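Side-chain contacts in glucanase (Klebsiella pneumoniae, PDB 5GY3), which probably hydrolyses internal beta-1,4-glucosidic linkages in cellulose, lichenin and cereal beta-D-glucans, as a family 8 endoglucanase: residues 46-51 and 93-98; 223-228 and 232-237; 240-245 and 275-280; 283-288 and 301-306. One frame throughout, in Å; residues are numbered along the deposited sequence.

Contact 1: 46-51 and 93-98; sequences PAFDKL and AWALLR
Phe48 on helix 45-59 and Ala95 on helix 86-103 mark the closest backbone approach of the two segments, their CA atoms 9.0 Å apart, and the distance is bridged mainly by one aromatic ring. With CG swung anti to the backbone N (chi1 -177°), Phe48 reaches straight across, and the far end of its ring does the touching. Phe48 CZ meets the methyl Leu96 CD2 at 3.7 Å, and Phe48 CE1 lies 3.9 Å from the same Leu96 CD2. The methyl abuts the ring edge, close to its plane, the two side chains crossing at roughly a right angle. Beside it, Phe48 CE2 lies 4.1 Å from Ala95 CB, and Ala95 O approaches Phe48 CE2 obliquely, at 3.8 Å. Such helix-to-helix packing builds the (alpha/alpha)6 barrel of family 8 glycoside hydrolases; here Ala95 presents just a methyl, CB, and its carbonyl to the ring. Other helices pack on the same ring: Met36 and Val40 of helix 29-41 also touch Phe48, and Tyr108 and Trp103 meet its ring edge-to-face. The hydroxyl of Tyr108 is in turn hydrogen-bonded to Asp49 OD1, which lies at the edge of the Phe48 ring.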
# COMPACT_ATOMS: atom_id res chain seq x y z
N PRO A 46 -15.94 -16.91 0.91
CA PRO A 46 -16.26 -16.86 2.36
C PRO A 46 -15.30 -15.98 3.15
O PRO A 46 -15.74 -15.15 3.95
CB PRO A 46 -16.19 -18.34 2.77
CG PRO A 46 -16.56 -19.06 1.54
CD PRO A 46 -15.91 -18.30 0.42
N ALA A 47 -13.99 -16.13 2.92
CA ALA A 47 -13.01 -15.31 3.63
C ALA A 47 -13.16 -13.85 3.25
O ALA A 47 -13.11 -12.97 4.12
CB ALA A 47 -11.59 -15.80 3.33
N PHE A 48 -13.33 -13.56 1.95
CA PHE A 48 -13.53 -12.18 1.53
C PHE A 48 -14.72 -11.55 2.25
O PHE A 48 -14.62 -10.42 2.75
CB PHE A 48 -13.74 -12.11 0.01
CG PHE A 48 -13.87 -10.69 -0.49
CD1 PHE A 48 -15.10 -10.05 -0.48
CD2 PHE A 48 -12.77 -10.00 -0.96
CE1 PHE A 48 -15.22 -8.74 -0.91
CE2 PHE A 48 -12.89 -8.69 -1.40
CZ PHE A 48 -14.12 -8.06 -1.37
N ASP A 49 -15.86 -12.24 2.29
CA ASP A 49 -17.03 -11.66 2.93
C ASP A 49 -16.82 -11.47 4.43
O ASP A 49 -17.32 -10.49 5.00
CB ASP A 49 -18.27 -12.52 2.64
CG ASP A 49 -18.81 -12.34 1.21
OD1 ASP A 49 -18.56 -11.28 0.59
OD2 ASP A 49 -19.51 -13.24 0.71
N LYS A 50 -16.09 -12.39 5.08
CA LYS A 50 -15.77 -12.21 6.50
C LYS A 50 -14.88 -10.99 6.71
O LYS A 50 -15.12 -10.18 7.61
CB LYS A 50 -15.07 -13.46 7.05
CG LYS A 50 -15.96 -14.64 7.45
CD LYS A 50 -15.12 -15.92 7.70
CE LYS A 50 -15.05 -16.81 6.44
NZ LYS A 50 -13.81 -17.65 6.24
N LEU A 51 -13.83 -10.87 5.89
CA LEU A 51 -12.91 -9.74 6.01
C LEU A 51 -13.64 -8.42 5.79
O LEU A 51 -13.46 -7.46 6.55
CB LEU A 51 -11.77 -9.88 5.01
CG LEU A 51 -10.82 -11.06 5.18
CD1 LEU A 51 -10.03 -11.33 3.89
CD2 LEU A 51 -9.87 -10.78 6.34
N ALA A 93 -11.19 -0.58 -1.41
CA ALA A 93 -12.03 -0.28 -2.56
C ALA A 93 -11.58 -1.07 -3.79
O ALA A 93 -12.40 -1.48 -4.62
CB ALA A 93 -12.02 1.22 -2.86
N TRP A 94 -10.27 -1.24 -3.94
CA TRP A 94 -9.72 -1.99 -5.06
C TRP A 94 -10.09 -3.46 -4.96
O TRP A 94 -10.51 -4.08 -5.95
CB TRP A 94 -8.20 -1.81 -5.08
CG TRP A 94 -7.51 -2.36 -6.28
CD1 TRP A 94 -8.04 -2.59 -7.52
CD2 TRP A 94 -6.13 -2.73 -6.35
NE1 TRP A 94 -7.07 -3.08 -8.36
CE2 TRP A 94 -5.89 -3.17 -7.67
CE3 TRP A 94 -5.08 -2.72 -5.43
CZ2 TRP A 94 -4.64 -3.62 -8.08
CZ3 TRP A 94 -3.83 -3.15 -5.85
CH2 TRP A 94 -3.62 -3.59 -7.16
N ALA A 95 -9.97 -4.04 -3.76
CA ALA A 95 -10.37 -5.43 -3.56
C ALA A 95 -11.84 -5.64 -3.89
O ALA A 95 -12.21 -6.66 -4.50
CB ALA A 95 -10.06 -5.85 -2.13
N LEU A 96 -12.70 -4.69 -3.50
CA LEU A 96 -14.13 -4.79 -3.80
C LEU A 96 -14.39 -4.76 -5.30
O LEU A 96 -15.21 -5.52 -5.82
CB LEU A 96 -14.90 -3.67 -3.11
CG LEU A 96 -15.07 -3.92 -1.61
CD1 LEU A 96 -15.37 -2.63 -0.83
CD2 LEU A 96 -16.17 -4.97 -1.38
N LEU A 97 -13.70 -3.87 -6.02
CA LEU A 97 -13.83 -3.85 -7.48
C LEU A 97 -13.44 -5.20 -8.08
O LEU A 97 -14.14 -5.74 -8.94
CB LEU A 97 -12.96 -2.72 -8.03
CG LEU A 97 -13.39 -2.06 -9.33
CD1 LEU A 97 -14.84 -1.61 -9.18
CD2 LEU A 97 -12.48 -0.88 -9.59
N ARG A 98 -12.33 -5.77 -7.60
CA ARG A 98 -11.89 -7.05 -8.13
C ARG A 98 -12.83 -8.18 -7.72
O ARG A 98 -13.01 -9.15 -8.48
CB ARG A 98 -10.45 -7.32 -7.67
CG ARG A 98 -9.45 -6.40 -8.41
CD ARG A 98 -8.14 -6.18 -7.65
NE ARG A 98 -7.23 -7.32 -7.68
CZ ARG A 98 -6.23 -7.47 -8.55
NH1 ARG A 98 -6.00 -6.57 -9.49
NH2 ARG A 98 -5.43 -8.53 -8.47

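Contact 2: 223-228 and 232-237; sequences LYLSWA and SALLAP
The connection between helix 220-228 and helix 236-243, where the chain doubles back, is closed by Leu225 packing against Leu234 and Leu235. It belongs to the helical framework of the (alpha/alpha)6 barrel, and its returning arm opens with an ST turn: Ser232 OG accepts from the backbone N of Leu234 at 3.0 Å, with an N-H...O angle of 147°. The turn lies at the start of the arm that carries Leu234 and Leu235. Leu225 is the hub. Its two branches are held against Leu234, with Leu225 CD1 3.8 Å from Leu234 CB and Leu225 CD2 3.9 Å from Leu234 CD1, and the two side chains cross nearly perpendicularly. The position of Leu225 CG, beside the backbone N and opposite the carbonyl carbon (chi1 -74°), brings both methyls up to Leu234. Leu225 CD1 also rests 3.6 Å from Leu234 O, so the methyl touches backbone as well as side chain. Leu235 comes in at the root of the same residue, its CD2 lying 3.9 Å from Leu225 CB. The other branch, Leu235 CD1, reaches past Leu225 to the next residue, 4.1 Å from Ser226 CA. Phe155 of helix 155-164 touches Leu225 too, and Leu276 of helix 268-278 touches Ser226. Between the two arms the grip is made by methyl and methylene packing, while the polar bond of Ser232 stays local to the turn; the cohesion of the contact would therefore depend on the burial and fit of hydrocarbon.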
# COMPACT_ATOMS: atom_id res chain seq x y z
N LEU A 223 6.98 -2.28 -5.81
CA LEU A 223 5.89 -3.24 -5.96
C LEU A 223 4.74 -2.64 -6.75
O LEU A 223 4.29 -3.22 -7.74
CB LEU A 223 5.41 -3.71 -4.58
CG LEU A 223 4.08 -4.45 -4.52
CD1 LEU A 223 4.13 -5.79 -5.28
CD2 LEU A 223 3.70 -4.68 -3.07
N TYR A 224 4.25 -1.46 -6.34
CA TYR A 224 3.10 -0.90 -7.05
C TYR A 224 3.47 -0.46 -8.47
O TYR A 224 2.66 -0.60 -9.39
CB TYR A 224 2.51 0.27 -6.27
CG TYR A 224 1.90 -0.11 -4.94
CD1 TYR A 224 1.17 -1.28 -4.78
CD2 TYR A 224 2.05 0.73 -3.84
CE1 TYR A 224 0.60 -1.60 -3.54
CE2 TYR A 224 1.50 0.41 -2.61
CZ TYR A 224 0.77 -0.75 -2.47
OH TYR A 224 0.22 -1.04 -1.23
N LEU A 225 4.70 0.03 -8.66
CA LEU A 225 5.15 0.40 -10.01
C LEU A 225 5.20 -0.81 -10.92
O LEU A 225 4.73 -0.77 -12.06
CB LEU A 225 6.53 1.06 -9.94
CG LEU A 225 6.62 2.48 -9.40
CD1 LEU A 225 8.10 2.88 -9.26
CD2 LEU A 225 5.87 3.47 -10.31
N SER A 226 5.83 -1.89 -10.45
CA SER A 226 5.93 -3.09 -11.27
C SER A 226 4.56 -3.72 -11.48
O SER A 226 4.30 -4.30 -12.54
CB SER A 226 6.89 -4.07 -10.62
OG SER A 226 7.03 -5.19 -11.47
N TRP A 227 3.67 -3.62 -10.49
CA TRP A 227 2.31 -4.14 -10.64
C TRP A 227 1.58 -3.44 -11.77
O TRP A 227 0.91 -4.08 -12.60
CB TRP A 227 1.58 -3.95 -9.30
CG TRP A 227 0.39 -4.81 -9.04
CD1 TRP A 227 -0.48 -5.35 -9.95
CD2 TRP A 227 -0.05 -5.25 -7.75
NE1 TRP A 227 -1.45 -6.09 -9.30
CE2 TRP A 227 -1.20 -6.04 -7.95
CE3 TRP A 227 0.41 -5.04 -6.44
CZ2 TRP A 227 -1.89 -6.63 -6.89
CZ3 TRP A 227 -0.28 -5.63 -5.40
CH2 TRP A 227 -1.42 -6.41 -5.62
N ALA A 228 1.71 -2.11 -11.84
CA ALA A 228 1.03 -1.34 -12.88
C ALA A 228 1.76 -1.42 -14.21
O ALA A 228 1.11 -1.52 -15.26
CB ALA A 228 0.89 0.11 -12.43
N SER A 232 7.99 0.73 -16.53
CA SER A 232 8.00 2.13 -16.10
C SER A 232 9.42 2.63 -15.86
O SER A 232 10.21 1.99 -15.17
CB SER A 232 7.18 2.29 -14.83
OG SER A 232 7.37 3.60 -14.30
N ALA A 233 9.71 3.82 -16.39
CA ALA A 233 10.99 4.46 -16.11
C ALA A 233 11.14 4.86 -14.65
O ALA A 233 12.27 5.13 -14.21
CB ALA A 233 11.18 5.69 -17.00
N LEU A 234 10.04 4.92 -13.88
CA LEU A 234 10.14 5.21 -12.46
C LEU A 234 10.79 4.08 -11.69
O LEU A 234 11.19 4.27 -10.54
CB LEU A 234 8.75 5.51 -11.87
CG LEU A 234 8.15 6.82 -12.37
CD1 LEU A 234 6.65 6.87 -12.06
CD2 LEU A 234 8.88 7.99 -11.74
N LEU A 235 10.90 2.89 -12.29
CA LEU A 235 11.60 1.80 -11.62
C LEU A 235 13.11 1.96 -11.66
O LEU A 235 13.80 1.24 -10.93
CB LEU A 235 11.18 0.46 -12.24
CG LEU A 235 9.82 -0.07 -11.76
CD1 LEU A 235 9.29 -1.13 -12.69
CD2 LEU A 235 9.96 -0.66 -10.36
N ALA A 236 13.63 2.89 -12.46
CA ALA A 236 15.07 2.97 -12.68
C ALA A 236 15.89 3.14 -11.40
O ALA A 236 16.89 2.42 -11.24
CB ALA A 236 15.38 4.08 -13.68
N PRO A 237 15.58 4.07 -10.48
CA PRO A 237 16.43 4.17 -9.28
C PRO A 237 16.34 2.95 -8.39
O PRO A 237 17.31 2.62 -7.69
CB PRO A 237 15.91 5.44 -8.58
CG PRO A 237 14.50 5.59 -9.06
CD PRO A 237 14.54 5.11 -10.50

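Contact 3: 240-245 and 275-280; sequences AWMQSY and DLTLGE
A water oxygen is held between Gln243 and Leu278: Gln243 NE2 donates to it at 2.9 Å, and the water passes a weak bond of 3.3 Å on to Leu278 O. The carbonyl it reaches lies in the last turn of helix 268-278, where a Schellman motif ends the helix; Gly279 takes positive phi there, and the backbone N of Glu280 bonds back to Asp275 O. Under this bridge the glutamine is used for its hydrocarbon as well. Gln243 CG sits 3.7 Å from Leu278 CD2, and Gln243 NE2 is 3.9 Å from that same Leu278 CD2, so the Leu278 methyl meets the middle and the amide end of the glutamine, the two side chains crossing at a slant. Deeper in, Met242 packs on both Thr277 and Leu278, its CB 4.2 Å from Leu278 CD2. Its CG stands beside the backbone N (chi1 -64°) and the chain then runs extended, which carries the sulfur over to Thr277: Met242 SD is 3.6 Å from Thr277 CB and 3.7 Å from Thr277 CG2, the two side chains meeting at about a right angle. The hydroxyl of Thr277 is spoken for by Val273 O, within its own helix. This is helix-end packing in the (alpha/alpha)6 barrel, joining the C-terminal turns of helix 236-243 and helix 268-278. The first of those turns closes on Trp241 O, which accepts from both the backbone N and the hydroxyl of Ser244; Ser244 OG lies 2.7 Å from Trp241 O, at a C=O...O angle of 138°. Arg247, further along the chain, forms a salt bridge with Asp275 OD2.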
# COMPACT_ATOMS: atom_id res chain seq x y z
N ALA A 240 18.56 0.26 -9.99
CA ALA A 240 19.97 0.64 -9.85
C ALA A 240 20.47 0.42 -8.43
O ALA A 240 21.58 -0.09 -8.23
CB ALA A 240 20.17 2.11 -10.26
N TRP A 241 19.67 0.80 -7.44
CA TRP A 241 20.11 0.63 -6.06
C TRP A 241 20.20 -0.84 -5.69
O TRP A 241 21.20 -1.28 -5.11
CB TRP A 241 19.16 1.38 -5.11
CG TRP A 241 19.63 1.32 -3.69
CD1 TRP A 241 20.71 1.98 -3.16
CD2 TRP A 241 19.06 0.56 -2.61
NE1 TRP A 241 20.83 1.68 -1.82
CE2 TRP A 241 19.84 0.81 -1.46
CE3 TRP A 241 17.96 -0.31 -2.52
CZ2 TRP A 241 19.55 0.23 -0.22
CZ3 TRP A 241 17.68 -0.89 -1.28
CH2 TRP A 241 18.48 -0.62 -0.15
N MET A 242 19.17 -1.62 -6.02
CA MET A 242 19.20 -3.05 -5.70
C MET A 242 20.30 -3.78 -6.46
O MET A 242 20.95 -4.68 -5.92
CB MET A 242 17.84 -3.66 -5.97
CG MET A 242 16.75 -3.08 -5.07
SD MET A 242 15.13 -3.70 -5.53
CE MET A 242 14.09 -2.70 -4.45
N GLN A 243 20.54 -3.40 -7.72
CA GLN A 243 21.61 -4.03 -8.50
C GLN A 243 22.99 -3.76 -7.91
O GLN A 243 23.94 -4.47 -8.26
CB GLN A 243 21.54 -3.55 -9.96
CG GLN A 243 20.46 -4.26 -10.78
CD GLN A 243 20.15 -3.55 -12.10
OE1 GLN A 243 20.72 -2.51 -12.41
NE2 GLN A 243 19.21 -4.11 -12.86
N SER A 244 23.14 -2.76 -7.04
CA SER A 244 24.45 -2.47 -6.47
C SER A 244 24.78 -3.33 -5.25
O SER A 244 25.85 -3.14 -4.67
CB SER A 244 24.55 -0.98 -6.10
OG SER A 244 23.82 -0.68 -4.93
N TYR A 245 23.91 -4.25 -4.86
CA TYR A 245 24.13 -5.13 -3.72
C TYR A 245 23.97 -6.59 -4.12
O TYR A 245 23.23 -6.89 -5.05
CB TYR A 245 23.15 -4.82 -2.57
CG TYR A 245 23.42 -3.50 -1.90
CD1 TYR A 245 24.44 -3.38 -0.97
CD2 TYR A 245 22.66 -2.37 -2.20
CE1 TYR A 245 24.71 -2.19 -0.36
CE2 TYR A 245 22.93 -1.16 -1.58
CZ TYR A 245 23.95 -1.08 -0.66
OH TYR A 245 24.24 0.11 -0.03
N ASP A 275 13.28 -9.17 -5.73
CA ASP A 275 13.27 -10.07 -6.88
C ASP A 275 12.29 -9.58 -7.95
O ASP A 275 12.60 -9.61 -9.15
CB ASP A 275 12.88 -11.49 -6.46
CG ASP A 275 14.00 -12.23 -5.73
OD1 ASP A 275 15.17 -11.80 -5.78
OD2 ASP A 275 13.69 -13.27 -5.10
N LEU A 276 11.11 -9.12 -7.52
CA LEU A 276 10.15 -8.56 -8.46
C LEU A 276 10.74 -7.35 -9.18
O LEU A 276 10.60 -7.22 -10.41
CB LEU A 276 8.86 -8.18 -7.74
CG LEU A 276 7.74 -7.56 -8.60
CD1 LEU A 276 7.24 -8.55 -9.66
CD2 LEU A 276 6.59 -7.09 -7.73
N THR A 277 11.41 -6.46 -8.44
CA THR A 277 11.92 -5.24 -9.04
C THR A 277 12.96 -5.53 -10.11
O THR A 277 12.99 -4.86 -11.15
CB THR A 277 12.51 -4.33 -7.96
OG1 THR A 277 11.47 -4.02 -7.02
CG2 THR A 277 13.08 -3.04 -8.54
N LEU A 278 13.81 -6.52 -9.88
CA LEU A 278 14.87 -6.85 -10.82
C LEU A 278 14.44 -7.88 -11.86
O LEU A 278 15.24 -8.22 -12.73
CB LEU A 278 16.10 -7.35 -10.06
CG LEU A 278 16.80 -6.35 -9.14
CD1 LEU A 278 18.16 -6.86 -8.64
CD2 LEU A 278 16.95 -4.99 -9.83
N GLY A 279 13.20 -8.36 -11.79
CA GLY A 279 12.77 -9.36 -12.74
C GLY A 279 13.41 -10.71 -12.54
O GLY A 279 13.43 -11.52 -13.47
N GLU A 280 13.95 -10.98 -11.36
CA GLU A 280 14.55 -12.29 -11.12
C GLU A 280 13.45 -13.33 -10.94
O GLU A 280 12.55 -13.13 -10.11
CB GLU A 280 15.45 -12.26 -9.90
CG GLU A 280 16.39 -13.45 -9.84
CD GLU A 280 17.55 -13.22 -8.91
OE1 GLU A 280 17.92 -14.17 -8.18
OE2 GLU A 280 18.10 -12.09 -8.90
O HOH W 1 18.20 -6.82 -13.38

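Contact 4: 283-288 and 301-306; sequences EAPQID and LVWLAK
Ala284 and Pro285 sit over one face of the Trp303 indole, where the loop between helix 268-278 and helix 293-307 runs back across the second of these helices, on the surface of the (alpha/alpha)6 barrel. Two CH-pi contacts form the centre of the arrangement. Ala284 CA stands 3.7 Å from the centroid of the six-membered ring of Trp303, only 9° from the ring normal, and so almost squarely above it. Pro285 CD takes the five-membered ring, 4.0 Å from its centroid and 29° off the normal. Consecutive residues thus lie over the two rings of one indole, on the same side, and the extended course of the loop matches the long axis of the aromatic system. A chi1 of -177° throws the indole of Trp303 out from the helix, placing one face beneath the loop. Apolar side-chain contacts reinforce this seat. Pro285 CD is 3.6 Å from Trp303 CG and also 3.6 Å from Trp303 CB, so the CD corner of the pyrrolidine rests at the root of the indole, the two side chains crossing at about a right angle. Polar interactions lie to the side of the stack: Lys299, one helical turn earlier, donates from NZ to Gln286 O and touches Pro285, tying the loop down next to the aromatic patch. At the far end of the indole the backbone itself takes part, with Ala284 N above the ring face, 3.7 Å from Trp303 CZ3.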
# COMPACT_ATOMS: atom_id res chain seq x y z
N GLU A 283 9.59 -18.55 -7.60
CA GLU A 283 8.44 -19.45 -7.58
C GLU A 283 7.38 -18.93 -6.61
O GLU A 283 7.60 -17.98 -5.86
CB GLU A 283 8.88 -20.86 -7.20
CG GLU A 283 9.31 -21.69 -8.39
CD GLU A 283 9.11 -23.18 -8.15
OE1 GLU A 283 9.59 -23.99 -8.96
OE2 GLU A 283 8.47 -23.55 -7.14
N ALA A 284 6.21 -19.57 -6.66
CA ALA A 284 5.10 -19.20 -5.81
C ALA A 284 5.55 -19.14 -4.35
O ALA A 284 6.39 -19.95 -3.93
CB ALA A 284 3.94 -20.19 -5.96
N PRO A 285 5.05 -18.20 -3.55
CA PRO A 285 5.59 -18.02 -2.20
C PRO A 285 5.20 -19.15 -1.26
O PRO A 285 4.18 -19.82 -1.44
CB PRO A 285 4.98 -16.69 -1.75
CG PRO A 285 3.67 -16.64 -2.48
CD PRO A 285 3.97 -17.24 -3.84
N GLN A 286 6.03 -19.33 -0.24
CA GLN A 286 5.73 -20.18 0.90
C GLN A 286 5.78 -19.32 2.15
O GLN A 286 6.68 -18.48 2.30
CB GLN A 286 6.74 -21.33 0.99
CG GLN A 286 6.65 -22.32 -0.17
CD GLN A 286 7.65 -23.46 -0.06
OE1 GLN A 286 8.56 -23.43 0.77
NE2 GLN A 286 7.48 -24.48 -0.91
N ILE A 287 4.82 -19.52 3.05
CA ILE A 287 4.73 -18.76 4.29
C ILE A 287 5.41 -19.59 5.37
O ILE A 287 4.83 -20.57 5.88
CB ILE A 287 3.27 -18.45 4.65
CG1 ILE A 287 2.58 -17.69 3.51
CG2 ILE A 287 3.16 -17.68 5.93
CD1 ILE A 287 3.38 -16.53 2.98
N ASP A 288 6.64 -19.22 5.75
CA ASP A 288 7.32 -19.95 6.80
C ASP A 288 7.00 -19.33 8.17
O ASP A 288 6.50 -18.20 8.28
CB ASP A 288 8.83 -19.96 6.59
CG ASP A 288 9.41 -18.58 6.60
OD1 ASP A 288 8.80 -17.64 6.08
OD2 ASP A 288 10.53 -18.47 7.09
N LEU A 301 1.60 -10.58 -2.18
CA LEU A 301 1.30 -9.45 -3.05
C LEU A 301 2.26 -9.41 -4.24
O LEU A 301 1.86 -9.06 -5.36
CB LEU A 301 1.39 -8.15 -2.26
CG LEU A 301 0.34 -7.94 -1.17
CD1 LEU A 301 0.75 -6.78 -0.30
CD2 LEU A 301 -1.04 -7.71 -1.79
N VAL A 302 3.52 -9.77 -4.01
CA VAL A 302 4.48 -9.86 -5.11
C VAL A 302 4.04 -10.91 -6.11
O VAL A 302 4.07 -10.68 -7.33
CB VAL A 302 5.90 -10.14 -4.55
CG1 VAL A 302 6.82 -10.61 -5.66
CG2 VAL A 302 6.45 -8.88 -3.91
N TRP A 303 3.58 -12.06 -5.62
CA TRP A 303 3.09 -13.11 -6.51
C TRP A 303 1.87 -12.64 -7.30
O TRP A 303 1.79 -12.85 -8.52
CB TRP A 303 2.75 -14.36 -5.70
CG TRP A 303 2.29 -15.52 -6.54
CD1 TRP A 303 1.05 -16.08 -6.55
CD2 TRP A 303 3.07 -16.23 -7.50
NE1 TRP A 303 1.01 -17.11 -7.46
CE2 TRP A 303 2.23 -17.23 -8.05
CE3 TRP A 303 4.39 -16.14 -7.95
CZ2 TRP A 303 2.68 -18.12 -9.03
CZ3 TRP A 303 4.83 -17.02 -8.92
CH2 TRP A 303 3.98 -18.01 -9.44
N LEU A 304 0.93 -11.97 -6.62
CA LEU A 304 -0.24 -11.41 -7.30
C LEU A 304 0.15 -10.38 -8.34
O LEU A 304 -0.42 -10.34 -9.44
CB LEU A 304 -1.17 -10.78 -6.26
CG LEU A 304 -2.50 -10.25 -6.80
CD1 LEU A 304 -3.20 -11.32 -7.63
CD2 LEU A 304 -3.35 -9.83 -5.63
N ALA A 305 1.10 -9.50 -8.00
CA ALA A 305 1.58 -8.53 -8.97
C ALA A 305 2.13 -9.21 -10.22
O ALA A 305 1.86 -8.77 -11.35
CB ALA A 305 2.65 -7.63 -8.33
N LYS A 306 2.88 -10.30 -10.04
CA LYS A 306 3.37 -11.05 -11.18
C LYS A 306 2.21 -11.64 -11.97
O LYS A 306 2.18 -11.55 -13.21
CB LYS A 306 4.33 -12.16 -10.72
CG LYS A 306 5.62 -11.62 -10.15
CD LYS A 306 6.37 -12.66 -9.33
CE LYS A 306 7.02 -13.70 -10.22
NZ LYS A 306 7.38 -14.92 -9.46

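How the contacts relate
Contacts 1 and 2 are buried, contact 3 is partly buried, and contact 4 lies on the surface, and their chemistry differs with their place. The buried pair relies on aliphatic and aromatic packing; contact 3 adds a water bridge at its rim, and in contact 4 a loop lies over one face of an indole by CH-pi contacts. Shared helices link them. Helix 236-243 serves both contacts 2 and 3, while helix 268-278 precedes the loop of contact 4. Leu276 of contact 3 packs on Leu223 of contact 2 and on Val302 of contact 4, and Trp227 of contact 2 meets Trp94 of contact 1 and Ala305 of contact 4. Contacts 1 and 3 alone do not touch.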